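Long-range contact in De novo designed protein CA01 (Synthetic construct, PDB 5E6G), which has no known biological function, being a computationally designed helical protein, apparently made to test evolution-inspired routes to structurally distinct proteins: residues K106-L110 with Q127-Y131. Sequence-based numbering, arbitrary orientation.
Sequences KGEEL and QLVFY
Lys106 lays its aliphatic chain over one face of the Tyr131 ring, the two side chains crossing at about a right angle. Lys106 CD sits 4.1 Å from the centroid of the Tyr131 ring, 17° off the normal, a CH-pi contact, and Lys106 NZ follows over the same face as a cation-pi partner. With CG anti to the backbone N (chi1 -178°) and a bend at chi2 (60°), the lysine chain runs across the ring and on toward the Gln127 amide, where NZ stays 4.0 Å from OE1, too long for a hydrogen bond. With an alanine in place of Lys106, that face of Tyr131 would probably lose both its cover and its cation-pi partner, leaving the ring freer to swing. Next to the lysine, Leu110 pushes its two methyls against helix 121-130: CD2 meets Gln127 OE1 at 3.3 Å, while CD1 presses on the Leu128 backbone, tight at 3.4 Å from CA, and touches Leu128 CB. In return, Leu128 reaches back with CD1 to 3.5 Å from Gly107 CA; Gly107 CA and Leu128 CA are 5.8 Å apart, the nearest such pair across the two segments. Behind Leu128, Val129 and Phe130 face helices 24-50 and 54-75, and the Val129 carbonyl is hydrogen-bonded by Tyr99. No hydrogen bond joins the two segments; this is close, antiparallel packing of two successive helices across a glycine, in an all-helical designed protein.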
loop_
_atom_site.group_PDB
_atom_site.type_symbol
_atom_site.label_atom_id
_atom_site.label_comp_id
_atom_site.label_asym_id
_atom_site.label_seq_id
_atom_site.Cartn_x
_atom_site.Cartn_y
_atom_site.Cartn_z
ATOM N N LYS A 106 -1.365 -10.225 2.767
ATOM C CA LYS A 106 -2.336 -9.792 1.770
ATOM C C LYS A 106 -1.661 -9.563 0.421
ATOM O O LYS A 106 -2.210 -9.912 -0.627
ATOM C CB LYS A 106 -3.043 -8.516 2.226
ATOM C CG LYS A 106 -4.113 -8.013 1.263
ATOM C CD LYS A 106 -5.216 -9.042 1.061
ATOM C CE LYS A 106 -6.352 -8.480 0.221
ATOM N NZ LYS A 106 -7.514 -9.409 0.158
ATOM N N GLY A 107 -0.473 -8.969 0.454
ATOM C CA GLY A 107 0.282 -8.717 -0.758
ATOM C C GLY A 107 0.544 -9.993 -1.535
ATOM O O GLY A 107 0.306 -10.053 -2.739
ATOM N N GLU A 108 1.027 -11.016 -0.836
ATOM C CA GLU A 108 1.294 -12.315 -1.447
ATOM C C GLU A 108 0.031 -12.887 -2.076
ATOM O O GLU A 108 0.075 -13.492 -3.146
ATOM C CB GLU A 108 1.849 -13.289 -0.406
ATOM C CG GLU A 108 3.253 -12.948 0.065
ATOM C CD GLU A 108 3.692 -13.783 1.250
ATOM O OE1 GLU A 108 2.978 -14.743 1.603
ATOM O OE2 GLU A 108 4.753 -13.473 1.832
ATOM N N GLU A 109 -1.093 -12.683 -1.400
ATOM C CA GLU A 109 -2.383 -13.148 -1.889
ATOM C C GLU A 109 -2.797 -12.354 -3.124
ATOM O O GLU A 109 -3.331 -12.913 -4.080
ATOM C CB GLU A 109 -3.440 -13.024 -0.786
ATOM C CG GLU A 109 -4.695 -13.852 -1.019
ATOM C CD GLU A 109 -5.562 -13.971 0.225
ATOM O OE1 GLU A 109 -5.028 -13.851 1.350
ATOM O OE2 GLU A 109 -6.783 -14.186 0.077
ATOM N N LEU A 110 -2.537 -11.049 -3.097
ATOM C CA LEU A 110 -2.895 -10.170 -4.206
ATOM C C LEU A 110 -2.041 -10.430 -5.445
ATOM O O LEU A 110 -2.523 -10.297 -6.568
ATOM C CB LEU A 110 -2.760 -8.703 -3.790
ATOM C CG LEU A 110 -3.845 -8.143 -2.869
ATOM C CD1 LEU A 110 -3.473 -6.743 -2.406
ATOM C CD2 LEU A 110 -5.201 -8.128 -3.560
ATOM N N GLN A 127 -6.406 -2.600 -2.468
ATOM C CA GLN A 127 -6.516 -3.668 -1.482
ATOM C C GLN A 127 -5.206 -3.889 -0.730
ATOM O O GLN A 127 -5.211 -4.264 0.443
ATOM C CB GLN A 127 -6.962 -4.963 -2.160
ATOM C CG GLN A 127 -8.402 -4.912 -2.645
ATOM C CD GLN A 127 -8.823 -6.167 -3.377
ATOM O OE1 GLN A 127 -8.375 -7.268 -3.058
ATOM N NE2 GLN A 127 -9.689 -6.007 -4.371
ATOM N N LEU A 128 -4.086 -3.653 -1.405
ATOM C CA LEU A 128 -2.774 -3.811 -0.787
ATOM C C LEU A 128 -2.589 -2.804 0.343
ATOM O O LEU A 128 -2.115 -3.147 1.425
ATOM C CB LEU A 128 -1.668 -3.647 -1.834
ATOM C CG LEU A 128 -0.223 -3.759 -1.343
ATOM C CD1 LEU A 128 0.093 -5.186 -0.922
ATOM C CD2 LEU A 128 0.745 -3.285 -2.418
ATOM N N VAL A 129 -2.985 -1.562 0.088
ATOM C CA VAL A 129 -2.774 -0.479 1.039
ATOM C C VAL A 129 -3.852 -0.446 2.125
ATOM O O VAL A 129 -3.549 -0.224 3.299
ATOM C CB VAL A 129 -2.737 0.888 0.308
ATOM C CG1 VAL A 129 -2.668 2.047 1.300
ATOM C CG2 VAL A 129 -1.556 0.942 -0.642
ATOM N N PHE A 130 -5.103 -0.675 1.738
ATOM C CA PHE A 130 -6.231 -0.433 2.639
ATOM C C PHE A 130 -6.630 -1.635 3.492
ATOM O O PHE A 130 -7.150 -1.458 4.593
ATOM C CB PHE A 130 -7.445 0.043 1.837
ATOM C CG PHE A 130 -7.357 1.482 1.413
ATOM C CD1 PHE A 130 -7.703 2.494 2.291
ATOM C CD2 PHE A 130 -6.928 1.823 0.142
ATOM C CE1 PHE A 130 -7.623 3.819 1.910
ATOM C CE2 PHE A 130 -6.847 3.145 -0.246
ATOM C CZ PHE A 130 -7.194 4.145 0.639
ATOM N N TYR A 131 -6.399 -2.849 3.000
ATOM C CA TYR A 131 -6.773 -4.044 3.758
ATOM C C TYR A 131 -6.022 -4.126 5.091
ATOM O O TYR A 131 -6.626 -4.431 6.120
ATOM C CB TYR A 131 -6.532 -5.318 2.935
ATOM C CG TYR A 131 -6.886 -6.589 3.675
ATOM C CD1 TYR A 131 -8.156 -7.141 3.573
ATOM C CD2 TYR A 131 -5.957 -7.231 4.482
ATOM C CE1 TYR A 131 -8.489 -8.297 4.248
ATOM C CE2 TYR A 131 -6.280 -8.387 5.164
ATOM C CZ TYR A 131 -7.547 -8.916 5.044
ATOM O OH TYR A 131 -7.871 -10.069 5.721
#